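Local coordinates for protein catalase (Bacillus pumilus, PDB 4QOL) that breaks down hydrogen peroxide to water and oxygen at a buried heme and probably also oxidises phenolic substrates in a peroxidase-like way, at residues 59-64 with 242-247; 132-137 with 282-287; 313-318 with 342-347. All coordinates share one frame; numbering follows the deposited sequence.

Interaction 1. Residues 59-64 with 242-247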
loop_
_atom_site.group_PDB
_atom_site.type_symbol
_atom_site.label_atom_id
_atom_site.label_comp_id
_atom_site.label_asym_id
_atom_site.label_seq_id
_atom_site.Cartn_x
_atom_site.Cartn_y
_atom_site.Cartn_z
ATOM N N ARG A 59 -21.012 -5.243 0.014
ATOM C CA ARG A 59 -22.204 -4.428 0.207
ATOM C C ARG A 59 -22.804 -4.639 1.557
ATOM O O ARG A 59 -23.136 -5.766 1.896
ATOM C CB ARG A 59 -23.301 -4.816 -0.846
ATOM C CG ARG A 59 -24.717 -4.301 -0.527
ATOM C CD ARG A 59 -24.909 -2.800 -0.463
ATOM N NE ARG A 59 -25.277 -2.280 -1.754
ATOM C CZ ARG A 59 -25.500 -1.006 -1.999
ATOM N NH1 ARG A 59 -25.335 -0.094 -1.048
ATOM N NH2 ARG A 59 -25.821 -0.627 -3.238
ATOM N N GLY A 60 -22.928 -3.554 2.354
ATOM C CA GLY A 60 -23.538 -3.651 3.683
ATOM C C GLY A 60 -23.818 -2.320 4.335
ATOM O O GLY A 60 -23.542 -1.271 3.780
ATOM N N ALA A 61 -24.297 -2.404 5.571
ATOM C CA ALA A 61 -24.802 -1.268 6.315
ATOM C C ALA A 61 -24.578 -1.543 7.781
ATOM O O ALA A 61 -24.777 -2.648 8.230
ATOM C CB ALA A 61 -26.299 -1.036 6.052
ATOM N N GLY A 62 -24.270 -0.474 8.510
ATOM C CA GLY A 62 -23.955 -0.619 9.934
ATOM C C GLY A 62 -24.837 0.217 10.860
ATOM O O GLY A 62 -25.340 1.263 10.487
ATOM N N ALA A 63 -24.892 -0.179 12.113
ATOM C CA ALA A 63 -25.573 0.600 13.151
ATOM C C ALA A 63 -25.018 0.244 14.516
ATOM O O ALA A 63 -24.538 -0.860 14.712
ATOM C CB ALA A 63 -27.057 0.339 13.105
ATOM N N TYR A 64 -25.118 1.184 15.442
ATOM C CA TYR A 64 -24.748 0.885 16.866
ATOM C C TYR A 64 -25.962 0.582 17.711
ATOM O O TYR A 64 -27.086 0.941 17.383
ATOM C CB TYR A 64 -24.069 2.123 17.449
ATOM C CG TYR A 64 -22.778 2.475 16.803
ATOM C CD1 TYR A 64 -22.759 3.338 15.730
ATOM C CD2 TYR A 64 -21.570 2.053 17.328
ATOM C CE1 TYR A 64 -21.545 3.719 15.135
ATOM C CE2 TYR A 64 -20.353 2.437 16.773
ATOM C CZ TYR A 64 -20.373 3.255 15.633
ATOM O OH TYR A 64 -19.145 3.655 15.086
ATOM N N HIS A 242 -32.204 -0.997 -1.001
ATOM C CA HIS A 242 -33.414 -0.806 -0.220
ATOM C C HIS A 242 -33.274 -1.227 1.275
ATOM O O HIS A 242 -34.002 -0.734 2.180
ATOM C CB HIS A 242 -34.596 -1.563 -0.857
ATOM C CG HIS A 242 -34.611 -3.009 -0.510
ATOM N ND1 HIS A 242 -33.771 -3.921 -1.106
ATOM C CD2 HIS A 242 -35.281 -3.685 0.452
ATOM C CE1 HIS A 242 -33.932 -5.100 -0.537
ATOM N NE2 HIS A 242 -34.832 -4.988 0.415
ATOM N N ALA A 243 -32.341 -2.153 1.527
ATOM C CA ALA A 243 -32.156 -2.664 2.878
ATOM C C ALA A 243 -31.320 -1.682 3.629
ATOM O O ALA A 243 -31.584 -1.440 4.807
ATOM C CB ALA A 243 -31.507 -4.077 2.832
ATOM N N THR A 244 -30.285 -1.117 2.984
ATOM C CA THR A 244 -29.547 -0.071 3.655
ATOM C C THR A 244 -30.508 1.100 4.006
ATOM O O THR A 244 -30.445 1.680 5.098
ATOM C CB THR A 244 -28.440 0.429 2.730
ATOM O OG1 THR A 244 -27.383 -0.538 2.689
ATOM C CG2 THR A 244 -27.778 1.714 3.193
ATOM N N ARG A 245 -31.371 1.438 3.065
ATOM C CA ARG A 245 -32.321 2.530 3.276
ATOM C C ARG A 245 -33.234 2.255 4.487
ATOM O O ARG A 245 -33.396 3.086 5.381
ATOM C CB ARG A 245 -33.139 2.756 2.035
ATOM C CG ARG A 245 -34.000 4.037 2.135
ATOM C CD ARG A 245 -34.996 4.049 0.967
ATOM N NE ARG A 245 -34.303 4.035 -0.330
ATOM C CZ ARG A 245 -33.855 5.091 -0.991
ATOM N NH1 ARG A 245 -33.936 6.307 -0.491
ATOM N NH2 ARG A 245 -33.317 4.923 -2.180
ATOM N N ASP A 246 -33.802 1.059 4.482
ATOM C CA ASP A 246 -34.743 0.624 5.527
ATOM C C ASP A 246 -34.132 0.658 6.918
ATOM O O ASP A 246 -34.769 1.157 7.867
ATOM C CB ASP A 246 -35.207 -0.773 5.184
ATOM C CG ASP A 246 -36.071 -1.400 6.235
ATOM O OD1 ASP A 246 -37.329 -1.164 6.233
ATOM O OD2 ASP A 246 -35.447 -2.098 7.100
ATOM N N LEU A 247 -32.906 0.158 7.041
ATOM C CA LEU A 247 -32.225 0.142 8.343
ATOM C C LEU A 247 -32.017 1.578 8.866
ATOM O O LEU A 247 -32.357 1.884 10.024
ATOM C CB LEU A 247 -30.907 -0.634 8.272
ATOM C CG LEU A 247 -30.121 -0.752 9.616
ATOM C CD1 LEU A 247 -30.874 -1.447 10.758
ATOM C CD2 LEU A 247 -28.794 -1.453 9.345
HETATM O O HOH W 1 -24.852 0.061 1.835
#
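Ala61 turns its methyl group toward Thr244 on the facing helix, and its CB lies 3.6 Å from Thr244 OG1. The hydroxyl stands beside the backbone N of its own residue, with chi1 at -75°, which places it within reach of both the methyl group and a bridging water. From that water the polar half of the contact is built. It donates to Thr244 OG1 at 2.7 Å and to the carbonyl O of Gly60, also at 2.7 Å, while accepting from Arg59 NH1 at 2.9 Å. The water lies in the plane of the guanidinium, at its edge, as suits an N-H donor. Arg59 sets off alongside the contact, and bends at chi2 and chi3 bring its tip nearer; its NE is held by the carbonyl of Ser104. Thr244 OG1 has a further partner in the carboxylate of Glu106.

The elements joined here are the start of strand 60-69, in the antiparallel beta-barrel of the catalase fold, and the start of helix 242-253, packed against it. Over these short segments strand and helix run nearly parallel, 11° apart, with their axes 8.2 Å from one another. One turn further along from Thr244, Leu247 continues the apolar side. Its CG is anti to the backbone N, chi1 -178°, which carries the branched end toward the strand, and CD2 meets Ala61 CB at 4.2 Å. Asn157 and Thr156 of the second subunit pack on Arg59 and Thr244 respectively.

Interaction 2. Residues 132-137 with 282-287. With HEM (protoporphyrin IX containing Fe), chain E.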
loop_
_atom_site.group_PDB
_atom_site.type_symbol
_atom_site.label_atom_id
_atom_site.label_comp_id
_atom_site.label_asym_id
_atom_site.label_seq_id
_atom_site.Cartn_x
_atom_site.Cartn_y
_atom_site.Cartn_z
ATOM N N LEU A 132 -28.577 -17.359 7.619
ATOM C CA LEU A 132 -28.764 -18.781 7.561
ATOM C C LEU A 132 -27.817 -19.506 8.571
ATOM O O LEU A 132 -26.682 -19.101 8.763
ATOM C CB LEU A 132 -28.530 -19.312 6.141
ATOM C CG LEU A 132 -29.291 -18.554 5.073
ATOM C CD1 LEU A 132 -28.949 -19.105 3.706
ATOM C CD2 LEU A 132 -30.806 -18.638 5.282
ATOM N N PRO A 133 -28.257 -20.633 9.105
ATOM C CA PRO A 133 -27.514 -21.218 10.249
ATOM C C PRO A 133 -26.466 -22.281 9.934
ATOM O O PRO A 133 -25.797 -22.819 10.926
ATOM C CB PRO A 133 -28.622 -21.862 11.104
ATOM C CG PRO A 133 -29.601 -22.295 10.087
ATOM C CD PRO A 133 -29.615 -21.167 9.056
ATOM N N ILE A 134 -26.276 -22.567 8.662
ATOM C CA ILE A 134 -25.278 -23.509 8.167
ATOM C C ILE A 134 -24.483 -22.906 7.048
ATOM O O ILE A 134 -24.702 -21.772 6.661
ATOM C CB ILE A 134 -25.913 -24.812 7.695
ATOM C CG1 ILE A 134 -27.007 -24.524 6.685
ATOM C CG2 ILE A 134 -26.533 -25.554 8.855
ATOM C CD1 ILE A 134 -27.447 -25.735 5.987
ATOM N N PHE A 135 -23.526 -23.654 6.517
ATOM C CA PHE A 135 -22.745 -23.194 5.406
ATOM C C PHE A 135 -22.639 -24.230 4.290
ATOM O O PHE A 135 -22.990 -25.389 4.468
ATOM C CB PHE A 135 -21.332 -22.760 5.873
ATOM C CG PHE A 135 -20.783 -21.631 5.123
ATOM C CD1 PHE A 135 -21.415 -20.419 5.141
ATOM C CD2 PHE A 135 -19.619 -21.755 4.381
ATOM C CE1 PHE A 135 -20.958 -19.345 4.397
ATOM C CE2 PHE A 135 -19.109 -20.688 3.662
ATOM C CZ PHE A 135 -19.742 -19.463 3.714
ATOM N N PHE A 136 -22.083 -23.794 3.167
ATOM C CA PHE A 136 -21.970 -24.626 1.948
ATOM C C PHE A 136 -20.867 -25.695 2.047
ATOM O O PHE A 136 -20.928 -26.722 1.417
ATOM C CB PHE A 136 -21.546 -23.770 0.736
ATOM C CG PHE A 136 -22.413 -22.587 0.444
ATOM C CD1 PHE A 136 -22.135 -21.348 1.032
ATOM C CD2 PHE A 136 -23.427 -22.691 -0.483
ATOM C CE1 PHE A 136 -22.868 -20.245 0.727
ATOM C CE2 PHE A 136 -24.186 -21.575 -0.789
ATOM C CZ PHE A 136 -23.885 -20.349 -0.182
ATOM N N ILE A 137 -19.867 -25.425 2.885
ATOM C CA ILE A 137 -18.618 -26.179 2.948
ATOM C C ILE A 137 -18.235 -26.318 4.415
ATOM O O ILE A 137 -18.801 -25.654 5.244
ATOM C CB ILE A 137 -17.463 -25.505 2.181
ATOM C CG1 ILE A 137 -17.231 -24.053 2.621
ATOM C CG2 ILE A 137 -17.687 -25.590 0.667
ATOM C CD1 ILE A 137 -15.924 -23.466 2.133
ATOM N N THR A 282 -22.105 -27.614 8.172
ATOM C CA THR A 282 -23.191 -27.968 7.295
ATOM C C THR A 282 -24.369 -28.605 8.058
ATOM O O THR A 282 -25.370 -28.950 7.452
ATOM C CB THR A 282 -22.809 -28.927 6.158
ATOM O OG1 THR A 282 -22.508 -30.221 6.705
ATOM C CG2 THR A 282 -21.686 -28.370 5.344
ATOM N N LYS A 283 -24.263 -28.704 9.403
ATOM C CA LYS A 283 -25.278 -29.298 10.258
ATOM C C LYS A 283 -25.867 -28.264 11.205
ATOM O O LYS A 283 -25.133 -27.431 11.765
ATOM C CB LYS A 283 -24.667 -30.426 11.125
ATOM C CG LYS A 283 -23.990 -31.514 10.338
ATOM C CD LYS A 283 -25.019 -32.361 9.594
ATOM C CE LYS A 283 -24.417 -33.478 8.768
ATOM N NZ LYS A 283 -23.741 -32.950 7.549
ATOM N N THR A 284 -27.146 -28.415 11.516
ATOM C CA THR A 284 -27.798 -27.798 12.686
ATOM C C THR A 284 -27.991 -28.839 13.787
ATOM O O THR A 284 -27.797 -30.054 13.579
ATOM C CB THR A 284 -29.159 -27.224 12.357
ATOM O OG1 THR A 284 -30.001 -28.236 11.781
ATOM C CG2 THR A 284 -29.014 -26.073 11.371
ATOM N N TRP A 285 -28.317 -28.324 14.973
ATOM C CA TRP A 285 -28.710 -29.181 16.078
ATOM C C TRP A 285 -30.194 -29.096 16.247
ATOM O O TRP A 285 -30.785 -27.999 16.270
ATOM C CB TRP A 285 -28.046 -28.711 17.408
ATOM C CG TRP A 285 -26.577 -28.688 17.478
ATOM C CD1 TRP A 285 -25.679 -29.294 16.675
ATOM C CD2 TRP A 285 -25.823 -28.077 18.556
ATOM N NE1 TRP A 285 -24.390 -29.051 17.141
ATOM C CE2 TRP A 285 -24.459 -28.316 18.313
ATOM C CE3 TRP A 285 -26.197 -27.332 19.693
ATOM C CZ2 TRP A 285 -23.416 -27.793 19.155
ATOM C CZ3 TRP A 285 -25.233 -26.839 20.509
ATOM C CH2 TRP A 285 -23.829 -27.078 20.261
ATOM N N SER A 286 -30.780 -30.244 16.582
ATOM C CA SER A 286 -32.210 -30.289 16.889
ATOM C C SER A 286 -32.624 -29.356 17.993
ATOM O O SER A 286 -32.019 -29.380 19.065
ATOM C CB SER A 286 -32.613 -31.711 17.271
ATOM O OG SER A 286 -33.929 -31.686 17.804
ATOM N N GLU A 287 -33.640 -28.546 17.767
ATOM C CA GLU A 287 -34.183 -27.647 18.813
ATOM C C GLU A 287 -35.078 -28.370 19.808
ATOM O O GLU A 287 -35.315 -27.875 20.907
ATOM C CB GLU A 287 -34.878 -26.440 18.173
ATOM C CG GLU A 287 -33.856 -25.649 17.364
ATOM C CD GLU A 287 -34.346 -24.324 16.788
ATOM O OE1 GLU A 287 -35.555 -24.043 16.866
ATOM O OE2 GLU A 287 -33.488 -23.586 16.222
HETATM C CHA HEM E . -16.469 -11.107 5.640
HETATM C CHB HEM E . -13.477 -14.854 4.900
HETATM C CHC HEM E . -17.145 -17.941 6.246
HETATM C CHD HEM E . -19.732 -14.077 7.611
HETATM C C1A HEM E . -15.362 -11.865 5.291
HETATM C C2A HEM E . -14.132 -11.350 4.771
HETATM C C3A HEM E . -13.294 -12.404 4.568
HETATM C C4A HEM E . -13.994 -13.559 4.961
HETATM C CMA HEM E . -11.862 -12.474 4.123
HETATM C CAA HEM E . -13.848 -9.898 4.557
HETATM C CBA HEM E . -13.704 -9.287 5.967
HETATM C CGA HEM E . -13.236 -7.880 5.921
HETATM O O1A HEM E . -13.324 -7.201 6.964
HETATM O O2A HEM E . -12.671 -7.413 4.905
HETATM C C1B HEM E . -14.274 -15.995 5.196
HETATM C C2B HEM E . -13.764 -17.326 5.072
HETATM C C3B HEM E . -14.766 -18.195 5.420
HETATM C C4B HEM E . -15.920 -17.380 5.828
HETATM C CMB HEM E . -12.362 -17.667 4.637
HETATM C CAB HEM E . -14.748 -19.657 5.495
HETATM C CBB HEM E . -13.576 -20.295 5.481
HETATM C C1C HEM E . -18.174 -17.141 6.745
HETATM C C2C HEM E . -19.203 -17.621 7.523
HETATM C C3C HEM E . -19.942 -16.537 7.883
HETATM C C4C HEM E . -19.321 -15.364 7.394
HETATM C CMC HEM E . -19.463 -19.089 7.785
HETATM C CAC HEM E . -21.047 -16.549 8.781
HETATM C CBC HEM E . -21.091 -17.518 9.679
HETATM C C1D HEM E . -19.001 -12.969 7.155
HETATM C C2D HEM E . -19.506 -11.606 7.324
HETATM C C3D HEM E . -18.635 -10.765 6.759
HETATM C C4D HEM E . -17.575 -11.629 6.251
HETATM C CMD HEM E . -20.807 -11.297 8.004
HETATM C CAD HEM E . -18.704 -9.260 6.691
HETATM C CBD HEM E . -18.198 -8.744 8.057
HETATM C CGD HEM E . -18.319 -7.252 7.954
HETATM O O1D HEM E . -19.422 -6.766 8.177
HETATM O O2D HEM E . -17.335 -6.523 7.654
HETATM N NA HEM E . -15.262 -13.252 5.438
HETATM N NB HEM E . -15.539 -16.105 5.645
HETATM N NC HEM E . -18.202 -15.764 6.729
HETATM N ND HEM E . -17.840 -12.953 6.510
HETATM FE FE HEM E . -16.740 -14.470 6.095
HETATM O O HOH W 2 -25.496 -24.787 12.696
#
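Ile134 and Thr284 meet methyl to methyl, the CG2 branches of the two residues 3.6 Å apart with their side chains set aslant to one another. In both residues CG2 lies anti to the carbonyl carbon, and from that position the Ile134 branch also rests on the backbone, 3.6 Å from Lys283 C. The ring carbon CG of Pro133 is the second side-chain neighbour of the Thr284 methyl CG2, at 4.0 Å. Thr282 behaves differently: its CG2 reaches back against the main chain of the partner loop, 3.4 Å from Phe135 O, whereas its hydroxyl is hydrogen-bonded to Asp280 and to Lys283 NZ, which is also bonded to Pro419 O.

Two irregular loops are joined in this way, one following strand 123-130 and the other leading to strand 293-302. A water within hydrogen-bonding distance of Pro133 O and Lys283 O bridges their backbones. Phe135 turns the end of its side chain away from the partner loop toward the heme. One face of its ring lies against the heme methyl CMC, which sits 3.5 Å above the plane and toward the rim; the opposite face carries Phe136 CD1, 3.9 Å above its centre.

The chemistry is divided: methyl packing and a shared water join the loops, while Phe135 meets the porphyrin through dispersion, so one segment both packs on its partner loop and lines the heme pocket.

Interaction 3. Residues 313-318 with 342-347. With HEM (protoporphyrin IX containing Fe), chain E.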
loop_
_atom_site.group_PDB
_atom_site.type_symbol
_atom_site.label_atom_id
_atom_site.label_comp_id
_atom_site.label_asym_id
_atom_site.label_seq_id
_atom_site.Cartn_x
_atom_site.Cartn_y
_atom_site.Cartn_z
ATOM N N GLN A 313 -14.870 0.907 7.218
ATOM C CA GLN A 313 -13.602 0.523 7.850
ATOM C C GLN A 313 -13.786 -0.475 9.064
ATOM O O GLN A 313 -12.811 -0.843 9.620
ATOM C CB GLN A 313 -12.869 1.748 8.408
ATOM C CG GLN A 313 -12.182 2.606 7.349
ATOM C CD GLN A 313 -11.284 3.663 7.913
ATOM O OE1 GLN A 313 -10.133 3.818 7.456
ATOM N NE2 GLN A 313 -11.773 4.386 8.871
ATOM N N ALA A 314 -15.010 -0.843 9.429
ATOM C CA ALA A 314 -15.244 -1.840 10.420
ATOM C C ALA A 314 -14.602 -3.153 10.100
ATOM O O ALA A 314 -14.697 -3.694 8.979
ATOM C CB ALA A 314 -16.709 -1.998 10.720
ATOM N N ALA A 315 -13.970 -3.733 11.089
ATOM C CA ALA A 315 -13.247 -4.966 10.979
ATOM C C ALA A 315 -13.780 -5.899 12.095
ATOM O O ALA A 315 -13.599 -5.612 13.276
ATOM C CB ALA A 315 -11.728 -4.737 11.197
ATOM N N PHE A 316 -14.347 -7.038 11.696
ATOM C CA PHE A 316 -14.776 -8.083 12.600
ATOM C C PHE A 316 -13.925 -9.301 12.367
ATOM O O PHE A 316 -13.593 -9.609 11.211
ATOM C CB PHE A 316 -16.223 -8.480 12.333
ATOM C CG PHE A 316 -17.220 -7.353 12.383
ATOM C CD1 PHE A 316 -17.438 -6.560 11.286
ATOM C CD2 PHE A 316 -17.965 -7.107 13.500
ATOM C CE1 PHE A 316 -18.392 -5.554 11.325
ATOM C CE2 PHE A 316 -18.896 -6.083 13.564
ATOM C CZ PHE A 316 -19.115 -5.316 12.438
ATOM N N THR A 317 -13.641 -10.095 13.414
ATOM C CA THR A 317 -13.029 -11.419 13.242
ATOM C C THR A 317 -13.569 -12.475 14.193
ATOM O O THR A 317 -13.771 -12.182 15.372
ATOM C CB THR A 317 -11.515 -11.376 13.326
ATOM O OG1 THR A 317 -11.005 -12.686 13.167
ATOM C CG2 THR A 317 -11.014 -10.774 14.608
ATOM N N PRO A 318 -13.795 -13.740 13.717
ATOM C CA PRO A 318 -14.274 -14.808 14.643
ATOM C C PRO A 318 -13.228 -15.112 15.715
ATOM O O PRO A 318 -13.603 -15.648 16.707
ATOM C CB PRO A 318 -14.561 -16.015 13.711
ATOM C CG PRO A 318 -14.811 -15.381 12.384
ATOM C CD PRO A 318 -13.883 -14.186 12.308
ATOM N N ASP A 342 -5.966 -11.181 8.721
ATOM C CA ASP A 342 -5.138 -11.158 7.503
ATOM C C ASP A 342 -5.617 -10.200 6.455
ATOM O O ASP A 342 -4.899 -9.334 5.994
ATOM C CB ASP A 342 -4.971 -12.574 6.951
ATOM C CG ASP A 342 -4.009 -12.603 5.847
ATOM O OD1 ASP A 342 -2.812 -12.175 6.051
ATOM O OD2 ASP A 342 -4.356 -12.986 4.676
ATOM N N THR A 343 -6.885 -10.345 6.050
ATOM C CA THR A 343 -7.410 -9.507 4.974
ATOM C C THR A 343 -7.476 -8.045 5.475
ATOM O O THR A 343 -7.302 -7.114 4.685
ATOM C CB THR A 343 -8.773 -10.057 4.464
ATOM O OG1 THR A 343 -9.059 -9.463 3.191
ATOM C CG2 THR A 343 -9.937 -9.666 5.345
ATOM N N GLN A 344 -7.796 -7.873 6.757
ATOM C CA GLN A 344 -7.949 -6.545 7.337
ATOM C C GLN A 344 -6.649 -5.727 7.408
ATOM O O GLN A 344 -6.636 -4.526 7.097
ATOM C CB GLN A 344 -8.604 -6.611 8.707
ATOM C CG GLN A 344 -10.098 -6.973 8.560
ATOM C CD GLN A 344 -10.676 -7.768 9.667
ATOM O OE1 GLN A 344 -10.051 -7.909 10.764
ATOM N NE2 GLN A 344 -11.870 -8.256 9.463
ATOM N N ARG A 345 -5.551 -6.416 7.646
ATOM C CA ARG A 345 -4.247 -5.773 7.525
ATOM C C ARG A 345 -4.001 -5.168 6.140
ATOM O O ARG A 345 -3.445 -4.098 6.049
ATOM C CB ARG A 345 -3.111 -6.695 8.048
ATOM C CG ARG A 345 -3.227 -7.045 9.511
ATOM C CD ARG A 345 -2.406 -8.276 9.908
ATOM N NE ARG A 345 -2.780 -8.700 11.239
ATOM C CZ ARG A 345 -3.122 -9.924 11.619
ATOM N NH1 ARG A 345 -3.014 -10.961 10.800
ATOM N NH2 ARG A 345 -3.506 -10.126 12.892
ATOM N N HIS A 346 -4.354 -5.900 5.106
ATOM C CA HIS A 346 -4.315 -5.457 3.698
ATOM C C HIS A 346 -5.351 -4.370 3.408
ATOM O O HIS A 346 -5.021 -3.332 2.719
ATOM C CB HIS A 346 -4.518 -6.653 2.769
ATOM C CG HIS A 346 -4.982 -6.312 1.366
ATOM N ND1 HIS A 346 -4.157 -5.762 0.409
ATOM C CD2 HIS A 346 -6.185 -6.437 0.780
ATOM C CE1 HIS A 346 -4.823 -5.594 -0.713
ATOM N NE2 HIS A 346 -6.058 -5.991 -0.524
ATOM N N ARG A 347 -6.618 -4.615 3.770
ATOM C CA ARG A 347 -7.690 -3.756 3.338
ATOM C C ARG A 347 -7.568 -2.373 4.036
ATOM O O ARG A 347 -7.888 -1.330 3.459
ATOM C CB ARG A 347 -9.026 -4.378 3.676
ATOM C CG ARG A 347 -10.249 -3.580 3.311
ATOM C CD ARG A 347 -11.537 -4.407 3.369
ATOM N NE ARG A 347 -11.960 -4.858 4.716
ATOM C CZ ARG A 347 -12.615 -4.089 5.602
ATOM N NH1 ARG A 347 -12.904 -2.806 5.284
ATOM N NH2 ARG A 347 -13.032 -4.615 6.758
HETATM C CHA HEM E . -16.469 -11.107 5.640
HETATM C CHB HEM E . -13.477 -14.854 4.900
HETATM C CHC HEM E . -17.145 -17.941 6.246
HETATM C CHD HEM E . -19.732 -14.077 7.611
HETATM C C1A HEM E . -15.362 -11.865 5.291
HETATM C C2A HEM E . -14.132 -11.350 4.771
HETATM C C3A HEM E . -13.294 -12.404 4.568
HETATM C C4A HEM E . -13.994 -13.559 4.961
HETATM C CMA HEM E . -11.862 -12.474 4.123
HETATM C CAA HEM E . -13.848 -9.898 4.557
HETATM C CBA HEM E . -13.704 -9.287 5.967
HETATM C CGA HEM E . -13.236 -7.880 5.921
HETATM O O1A HEM E . -13.324 -7.201 6.964
HETATM O O2A HEM E . -12.671 -7.413 4.905
HETATM C C1B HEM E . -14.274 -15.995 5.196
HETATM C C2B HEM E . -13.764 -17.326 5.072
HETATM C C3B HEM E . -14.766 -18.195 5.420
HETATM C C4B HEM E . -15.920 -17.380 5.828
HETATM C CMB HEM E . -12.362 -17.667 4.637
HETATM C CAB HEM E . -14.748 -19.657 5.495
HETATM C CBB HEM E . -13.576 -20.295 5.481
HETATM C C1C HEM E . -18.174 -17.141 6.745
HETATM C C2C HEM E . -19.203 -17.621 7.523
HETATM C C3C HEM E . -19.942 -16.537 7.883
HETATM C C4C HEM E . -19.321 -15.364 7.394
HETATM C CMC HEM E . -19.463 -19.089 7.785
HETATM C CAC HEM E . -21.047 -16.549 8.781
HETATM C CBC HEM E . -21.091 -17.518 9.679
HETATM C C1D HEM E . -19.001 -12.969 7.155
HETATM C C2D HEM E . -19.506 -11.606 7.324
HETATM C C3D HEM E . -18.635 -10.765 6.759
HETATM C C4D HEM E . -17.575 -11.629 6.251
HETATM C CMD HEM E . -20.807 -11.297 8.004
HETATM C CAD HEM E . -18.704 -9.260 6.691
HETATM C CBD HEM E . -18.198 -8.744 8.057
HETATM C CGD HEM E . -18.319 -7.252 7.954
HETATM O O1D HEM E . -19.422 -6.766 8.177
HETATM O O2D HEM E . -17.335 -6.523 7.654
HETATM N NA HEM E . -15.262 -13.252 5.438
HETATM N NB HEM E . -15.539 -16.105 5.645
HETATM N NC HEM E . -18.202 -15.764 6.729
HETATM N ND HEM E . -17.840 -12.953 6.510
HETATM FE FE HEM E . -16.740 -14.470 6.095
#
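O1A of one heme propionate is gripped by two side chains of one helix: Arg347 NH2 donates to it at 2.6 Å and Gln344 NE2 at 3.1 Å. The second oxygen, O2A, takes a bond from Arg347 NE at 2.7 Å, so the guanidinium spans both oxygens of the carboxylate. Each donor nitrogen at O1A also serves the facing loop. Arg347 NH2 reaches Ala314 O at 2.9 Å, with the oxygen nearly in the guanidinium plane but the donor tilted 33° from the plane of the carbonyl. Gln344 NE2 reaches Phe316 O at 2.8 Å along a nearly straight path, 164° at the hydrogen, and comes from above that carbonyl's plane.

Arg347 leaves the helix extended, then bends at chi3 (67°), which turns its flat end to the propionate. Gln344 is bent at chi2, and its amide carbon CD lies 3.6 Å from the methyl CB of Ala315. Gln344 and Arg347 of helix 331-348 and Phe316 of the loop line the heme pocket of the catalase fold, with Arg54 and Arg94 also hydrogen-bonded to the heme. Phe316 puts CD1 3.5 Å from CGD, the carboxyl carbon of the other propionate.

With a cationic guanidinium and a neutral amide converging on one carboxylate, the propionate is probably stabilised as the anion, and the same donors tie loop, helix and cofactor into a single polar network.

Overall arrangement
Three contacts of one catalase fold lie at different distances from one cofactor. Interactions 2 and 3 both touch the heme, at different places: residues 132-137 reach a methyl group on its rim, and residues 342-347 bind a propionate. Their centres are 25 Å apart and their nearest atoms about 11 Å. Interaction 1 lies closer to interaction 3, with nearest atoms about 7 Å apart and centres 19 Å, and the nearest atoms of Gly60 and the same heme are about 7 Å apart. Along the chain interactions 1 and 2 cross, whereas interaction 3 follows both. Interactions 1 and 3 also meet the second subunit; interaction 2 touches no other protein chain.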